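Vaginolysin (Gardnerella vaginalis, PDB 5IMY) probably binds cholesterol in host membranes and lyses cells as a secreted pore-forming toxin of the cholesterol-dependent cytolysin family. Local coordinates at residues L29-Y34 and S353-D357; K207-I211 and F278-V282; V445-G449 and T477-P481. All coordinates share one frame; numbering follows the deposited sequence.

Interaction 1: residues L29-Y34 and S353-D357; sequences LWDLQY and SFVKD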
# COMPACT_ATOMS: atom_id res chain seq x y z
N LEU A 29 -37.50 -38.16 -15.72
CA LEU A 29 -36.14 -37.65 -15.71
C LEU A 29 -36.04 -36.29 -16.39
O LEU A 29 -35.20 -35.47 -16.00
CB LEU A 29 -35.20 -38.65 -16.39
CG LEU A 29 -35.19 -40.07 -15.81
CD1 LEU A 29 -34.17 -40.93 -16.54
CD2 LEU A 29 -34.91 -40.06 -14.31
N TRP A 30 -36.87 -36.04 -17.40
CA TRP A 30 -36.85 -34.74 -18.08
C TRP A 30 -37.47 -33.65 -17.22
O TRP A 30 -37.04 -32.49 -17.29
CB TRP A 30 -37.59 -34.84 -19.41
CG TRP A 30 -36.78 -35.41 -20.54
CD1 TRP A 30 -35.43 -35.32 -20.72
CD2 TRP A 30 -37.28 -36.17 -21.65
NE1 TRP A 30 -35.06 -35.97 -21.87
CE2 TRP A 30 -36.18 -36.50 -22.46
CE3 TRP A 30 -38.56 -36.60 -22.03
CZ2 TRP A 30 -36.31 -37.24 -23.63
CZ3 TRP A 30 -38.69 -37.33 -23.20
CH2 TRP A 30 -37.57 -37.65 -23.98
N ASP A 31 -38.48 -33.98 -16.43
CA ASP A 31 -39.24 -32.99 -15.67
C ASP A 31 -38.67 -32.76 -14.27
O ASP A 31 -39.32 -32.08 -13.46
CB ASP A 31 -40.71 -33.41 -15.57
CG ASP A 31 -41.36 -33.54 -16.93
OD1 ASP A 31 -40.76 -33.08 -17.93
OD2 ASP A 31 -42.48 -34.08 -17.00
N LEU A 32 -37.50 -33.31 -13.96
CA LEU A 32 -36.84 -32.97 -12.71
C LEU A 32 -36.50 -31.48 -12.70
O LEU A 32 -36.01 -30.93 -13.69
CB LEU A 32 -35.56 -33.79 -12.53
CG LEU A 32 -35.73 -35.30 -12.35
CD1 LEU A 32 -34.39 -35.99 -12.55
CD2 LEU A 32 -36.30 -35.64 -10.98
N GLN A 33 -36.77 -30.83 -11.57
CA GLN A 33 -36.56 -29.39 -11.42
C GLN A 33 -35.53 -29.15 -10.32
O GLN A 33 -35.84 -29.30 -9.14
CB GLN A 33 -37.87 -28.68 -11.10
CG GLN A 33 -38.64 -28.21 -12.31
CD GLN A 33 -40.02 -27.68 -11.94
OE1 GLN A 33 -40.82 -28.38 -11.32
NE2 GLN A 33 -40.29 -26.43 -12.31
N TYR A 34 -34.32 -28.76 -10.72
CA TYR A 34 -33.29 -28.40 -9.76
C TYR A 34 -32.47 -27.25 -10.33
O TYR A 34 -32.47 -26.98 -11.54
CB TYR A 34 -32.38 -29.59 -9.42
CG TYR A 34 -31.84 -30.31 -10.63
CD1 TYR A 34 -30.59 -30.00 -11.16
CD2 TYR A 34 -32.58 -31.32 -11.24
CE1 TYR A 34 -30.10 -30.66 -12.26
CE2 TYR A 34 -32.09 -31.99 -12.34
CZ TYR A 34 -30.85 -31.66 -12.85
OH TYR A 34 -30.36 -32.33 -13.95
N SER A 353 -21.99 -35.86 -16.04
CA SER A 353 -22.98 -35.10 -16.79
C SER A 353 -24.37 -35.47 -16.28
O SER A 353 -24.61 -36.60 -15.85
CB SER A 353 -22.89 -35.38 -18.29
OG SER A 353 -21.61 -35.02 -18.80
N PHE A 354 -25.28 -34.49 -16.32
CA PHE A 354 -26.64 -34.72 -15.85
C PHE A 354 -27.39 -35.63 -16.81
O PHE A 354 -27.29 -35.48 -18.03
CB PHE A 354 -27.38 -33.40 -15.69
CG PHE A 354 -26.94 -32.59 -14.51
CD1 PHE A 354 -27.25 -32.99 -13.22
CD2 PHE A 354 -26.23 -31.41 -14.68
CE1 PHE A 354 -26.86 -32.25 -12.13
CE2 PHE A 354 -25.83 -30.66 -13.59
CZ PHE A 354 -26.14 -31.08 -12.31
N VAL A 355 -28.15 -36.57 -16.26
CA VAL A 355 -28.94 -37.48 -17.08
C VAL A 355 -30.03 -36.71 -17.82
O VAL A 355 -30.37 -37.03 -18.96
CB VAL A 355 -29.54 -38.60 -16.21
CG1 VAL A 355 -30.49 -39.48 -17.03
CG2 VAL A 355 -28.42 -39.45 -15.61
N LYS A 356 -30.59 -35.68 -17.18
CA LYS A 356 -31.74 -34.98 -17.75
C LYS A 356 -31.42 -34.42 -19.13
O LYS A 356 -32.19 -34.61 -20.08
CB LYS A 356 -32.19 -33.87 -16.80
CG LYS A 356 -33.44 -33.12 -17.27
CD LYS A 356 -33.32 -31.61 -17.09
CE LYS A 356 -33.80 -31.15 -15.72
NZ LYS A 356 -34.79 -30.04 -15.85
N ASP A 357 -30.30 -33.72 -19.26
CA ASP A 357 -29.97 -33.01 -20.50
C ASP A 357 -28.55 -33.28 -20.98
O ASP A 357 -28.10 -32.61 -21.92
CB ASP A 357 -30.19 -31.51 -20.32
CG ASP A 357 -29.44 -30.95 -19.12
OD1 ASP A 357 -28.52 -31.64 -18.62
OD2 ASP A 357 -29.76 -29.83 -18.68
O HOH W 1 -30.47 -35.14 -14.15
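K356 reaches across to the loop that follows helix 22-30, in the close-packed part of the contact. Its NZ donates a hydrogen bond of 2.6 Å to L32 O. The bond is almost linear at the acceptor, with a C=O...N angle of 173°. CG of K356 stands anti to the backbone N (chi1 -177°), and the chain then bends at each later torsion. This carries the methylenes past the carbonyls of L29 and W30; K356 CG lies 3.2 Å from L29 O.

The rest of the tight part is aromatic. Y34 and F354 run past each other in opposite directions, with ring planes 42° apart and centroids 5.2 Å apart. Y34 CE1 sits over one face of the F354 ring, toward its rim. The Y34 hydroxyl meets the same ring, with OH 3.3 Å from F354 CD1. A water ties this hydroxyl to the backbone of the other segment, accepting from K356 N at 3.1 Å. L29 and V355 add a small apolar contact through CD1 and CG1. Y34 also touches P252, V355 P253 and F354 V254, on and beside strand 253-261.

The outer side is looser. W30 is exposed, and its indole brings only an edge to the contact, with CD1 3.4 Å from K356 O.

The pairing joins the N-terminal helix to the end of strand 347-354. The lysine ammonium lies beside carbonyls at and just beyond the C-terminal end of helix 22-30. That setting would probably favour its positive charge, and the contact then combines a charge-assisted hydrogen bond with aromatic and apolar packing.

Interaction 2: residues K207-I211 and F278-V282; sequences KQTQI and FQAAV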
# COMPACT_ATOMS: atom_id res chain seq x y z
N LYS A 207 8.13 -19.08 5.66
CA LYS A 207 8.16 -19.76 4.37
C LYS A 207 7.14 -19.15 3.43
O LYS A 207 6.17 -18.51 3.84
CB LYS A 207 7.86 -21.26 4.51
CG LYS A 207 9.01 -22.10 5.02
CD LYS A 207 8.73 -23.58 4.79
CE LYS A 207 9.67 -24.47 5.58
NZ LYS A 207 9.64 -25.87 5.10
N GLN A 208 7.39 -19.35 2.14
CA GLN A 208 6.38 -19.22 1.09
C GLN A 208 6.22 -20.59 0.45
O GLN A 208 7.22 -21.26 0.17
CB GLN A 208 6.78 -18.18 0.04
CG GLN A 208 6.58 -16.74 0.48
CD GLN A 208 6.95 -15.75 -0.61
OE1 GLN A 208 6.08 -15.26 -1.33
NE2 GLN A 208 8.23 -15.44 -0.73
N THR A 209 4.98 -21.00 0.22
CA THR A 209 4.71 -22.35 -0.26
C THR A 209 3.69 -22.31 -1.39
O THR A 209 2.72 -21.54 -1.33
CB THR A 209 4.20 -23.26 0.87
OG1 THR A 209 5.18 -23.32 1.91
CG2 THR A 209 3.94 -24.67 0.35
N GLN A 210 3.91 -23.15 -2.40
CA GLN A 210 3.00 -23.27 -3.53
C GLN A 210 2.62 -24.73 -3.70
O GLN A 210 3.49 -25.61 -3.65
CB GLN A 210 3.65 -22.74 -4.82
CG GLN A 210 2.67 -22.43 -5.94
CD GLN A 210 1.78 -21.25 -5.62
OE1 GLN A 210 2.05 -20.48 -4.69
NE2 GLN A 210 0.71 -21.09 -6.38
N ILE A 211 1.33 -24.99 -3.90
CA ILE A 211 0.82 -26.34 -4.13
C ILE A 211 0.28 -26.39 -5.55
O ILE A 211 -0.46 -25.50 -5.98
CB ILE A 211 -0.28 -26.70 -3.12
CG1 ILE A 211 0.23 -26.55 -1.68
CG2 ILE A 211 -0.79 -28.12 -3.37
CD1 ILE A 211 1.46 -27.40 -1.36
N PHE A 278 7.67 -14.68 -6.12
CA PHE A 278 7.82 -16.12 -5.94
C PHE A 278 6.79 -16.89 -6.76
O PHE A 278 7.13 -17.84 -7.47
CB PHE A 278 7.69 -16.47 -4.46
CG PHE A 278 7.76 -17.94 -4.17
CD1 PHE A 278 8.90 -18.67 -4.48
CD2 PHE A 278 6.68 -18.60 -3.60
CE1 PHE A 278 8.96 -20.02 -4.22
CE2 PHE A 278 6.74 -19.96 -3.34
CZ PHE A 278 7.88 -20.67 -3.65
N GLN A 279 5.52 -16.48 -6.68
CA GLN A 279 4.48 -17.15 -7.45
C GLN A 279 4.76 -17.08 -8.94
O GLN A 279 4.57 -18.06 -9.67
CB GLN A 279 3.11 -16.55 -7.13
CG GLN A 279 2.57 -16.93 -5.76
CD GLN A 279 1.05 -16.83 -5.68
OE1 GLN A 279 0.41 -17.57 -4.94
NE2 GLN A 279 0.47 -15.91 -6.45
N ALA A 280 5.20 -15.92 -9.42
CA ALA A 280 5.51 -15.78 -10.84
C ALA A 280 6.72 -16.61 -11.23
O ALA A 280 6.80 -17.10 -12.36
CB ALA A 280 5.73 -14.31 -11.19
N ALA A 281 7.68 -16.77 -10.32
CA ALA A 281 8.87 -17.56 -10.62
C ALA A 281 8.52 -19.04 -10.76
O ALA A 281 8.94 -19.70 -11.71
CB ALA A 281 9.93 -17.36 -9.54
N VAL A 282 7.75 -19.58 -9.81
CA VAL A 282 7.36 -20.98 -9.87
C VAL A 282 6.49 -21.22 -11.10
O VAL A 282 6.69 -22.18 -11.85
CB VAL A 282 6.64 -21.39 -8.57
CG1 VAL A 282 5.84 -22.69 -8.77
CG2 VAL A 282 7.66 -21.56 -7.46
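Q208 NE2 is held by two carbonyls, S275 O and S273 O, just before helix 278-286. With its amide fixed there, Q208 lies along F278, and the two side chains pass in opposite directions. Q208 OE1 comes 3.7 Å from F278 CB, and the amide and ring planes are 46° apart. Nearer the strand, Q208 CB approaches F278 CD2 at 3.7 Å. F278 has CG anti to its backbone N (chi1 177°), which sends the ring down to the strand, and Q210 N lies near the ring edge, 4.4 Å from F278 CE2. I300, T304 and T271 also touch this phenyl.

One helical turn on, V282 CG1 packs loosely on Q210 CG, at 4.3 Å. The amides of Q210 and Q279 meet with planes almost perpendicular. Q279 also packs on an aromatic side chain of a neighbouring chain.

The helix rests on the start of strand 208-223, crossing it at -41°. In this family such helices beside the core sheet unfold into transmembrane hairpins, and helix 278-286 probably belongs to one of these bundles. F278 makes van der Waals packing against Q208 and the strand backbone. Release of the helix here would probably cost mainly this packing and, if the residues before the helix move too, the two Q208 NE2 bonds.

Interaction 3: residues V445-G449 and T477-P481; sequences VEKTG and TTLWP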
# COMPACT_ATOMS: atom_id res chain seq x y z
N VAL A 445 31.97 17.27 -6.76
CA VAL A 445 32.49 18.62 -7.02
C VAL A 445 33.62 18.98 -6.06
O VAL A 445 33.62 18.58 -4.89
CB VAL A 445 31.37 19.68 -6.99
CG1 VAL A 445 30.12 19.18 -7.70
CG2 VAL A 445 31.02 20.18 -5.57
N GLU A 446 34.59 19.76 -6.55
CA GLU A 446 35.77 20.14 -5.78
C GLU A 446 36.06 21.62 -5.98
O GLU A 446 35.80 22.18 -7.05
CB GLU A 446 37.00 19.33 -6.18
CG GLU A 446 37.42 19.51 -7.64
CD GLU A 446 38.92 19.67 -7.82
OE1 GLU A 446 39.58 20.17 -6.89
OE2 GLU A 446 39.43 19.30 -8.89
N LYS A 447 36.62 22.26 -4.95
CA LYS A 447 36.96 23.68 -5.03
C LYS A 447 38.20 23.86 -5.90
O LYS A 447 39.28 23.37 -5.56
CB LYS A 447 37.19 24.25 -3.64
CG LYS A 447 37.46 25.76 -3.63
CD LYS A 447 38.09 26.24 -2.32
CE LYS A 447 39.51 25.72 -2.13
NZ LYS A 447 40.55 26.74 -2.43
N THR A 448 38.03 24.57 -7.02
CA THR A 448 39.11 24.78 -7.98
C THR A 448 39.58 26.22 -8.06
O THR A 448 40.71 26.46 -8.49
CB THR A 448 38.65 24.31 -9.37
OG1 THR A 448 38.61 22.88 -9.40
CG2 THR A 448 39.59 24.80 -10.49
N GLY A 449 38.74 27.18 -7.67
CA GLY A 449 39.12 28.58 -7.74
C GLY A 449 38.75 29.36 -6.50
O GLY A 449 39.14 28.99 -5.39
N THR A 477 44.96 15.78 -7.26
CA THR A 477 45.07 17.20 -6.95
C THR A 477 43.99 17.97 -7.70
O THR A 477 43.33 17.46 -8.60
CB THR A 477 46.47 17.73 -7.30
OG1 THR A 477 46.55 19.12 -6.98
CG2 THR A 477 46.77 17.53 -8.78
N THR A 478 43.82 19.24 -7.30
CA THR A 478 42.69 20.02 -7.77
C THR A 478 42.68 20.15 -9.29
O THR A 478 41.61 20.11 -9.92
CB THR A 478 42.68 21.41 -7.12
OG1 THR A 478 41.77 22.27 -7.82
CG2 THR A 478 44.07 22.05 -7.10
N LEU A 479 43.85 20.30 -9.92
CA LEU A 479 43.89 20.42 -11.37
C LEU A 479 43.73 19.08 -12.07
O LEU A 479 43.30 19.05 -13.23
CB LEU A 479 45.19 21.08 -11.82
CG LEU A 479 45.28 22.61 -11.63
CD1 LEU A 479 46.65 23.11 -12.04
CD2 LEU A 479 44.20 23.33 -12.43
N TRP A 480 44.05 17.97 -11.41
CA TRP A 480 43.90 16.63 -11.98
C TRP A 480 43.30 15.72 -10.92
O TRP A 480 44.00 14.92 -10.28
CB TRP A 480 45.23 16.08 -12.48
CG TRP A 480 45.84 16.89 -13.58
CD1 TRP A 480 45.60 16.78 -14.91
CD2 TRP A 480 46.80 17.94 -13.43
NE1 TRP A 480 46.35 17.70 -15.61
CE2 TRP A 480 47.10 18.43 -14.72
CE3 TRP A 480 47.44 18.53 -12.33
CZ2 TRP A 480 48.00 19.46 -14.94
CZ3 TRP A 480 48.34 19.55 -12.55
CH2 TRP A 480 48.61 20.01 -13.84
N PRO A 481 41.99 15.80 -10.70
CA PRO A 481 41.35 14.95 -9.69
C PRO A 481 41.05 13.57 -10.25
O PRO A 481 40.92 13.38 -11.46
CB PRO A 481 40.06 15.71 -9.36
CG PRO A 481 39.75 16.52 -10.60
CD PRO A 481 40.98 16.54 -11.49
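E446 and T478 join two loops at the tip of the C-terminal beta-sandwich domain. E446 opens the undecapeptide of cholesterol-dependent cytolysins, which runs to R456. T478 and L479 form the Thr-Leu pair that recognises cholesterol in relatives and probably does so here.

The E446 side chain is folded. Its chi1 of 62° sets CG between the backbone N and the carbonyl carbon, and a bend at chi2 (136°) turns the carboxylate onto T478, which it crosses at about a right angle. T478 holds its hydroxyl anti to the backbone N (chi1 166°). From there OG1 gives a weak hydrogen bond of 3.2 Å to E446 OE1. The same OG1 is 3.5 Å from K447 O and 3.6 Å from T448 OG1, so the hydroxyl faces three successive residues of the undecapeptide.

The other carboxylate oxygen turns to the backbone and to the proline. E446 OE2 lies 2.5 Å from T478 O, a distance so short that the acid may carry a proton there, though the model may be doubtful at this point.

R456 closes the other end of the motif: its backbone pairs with E446, it donates through NH1 to L479 O, and it touches T448 and P481. The L479 side chain starts away from the undecapeptide, and its CB sits over one face of the W480 indole. P481, by contrast, points its CB toward E446, and the puckered CG comes to 3.3 Å from E446 OE2.

Overall arrangement
The three contacts are spread along an elongated molecule. Interactions 1 and 3 lie on opposite sides of the chain's centre, their own centres 91 Å apart. Interaction 2 lies between, with its centre 42 Å from that of interaction 1 and 53 Å from that of interaction 3. Interactions 1 and 2 reach the same antiparallel sheet, where strand 253-261 pairs with both 347-354 and 208-223. Even so, their nearest atoms are about 26 Å apart. Interaction 3 belongs to the separate beta sandwich, where cholesterol is probably recognised. Its nearest atoms are about 40 Å from interaction 2, so a coupling of cholesterol binding to helix release, as in relatives, would have to act over a distance.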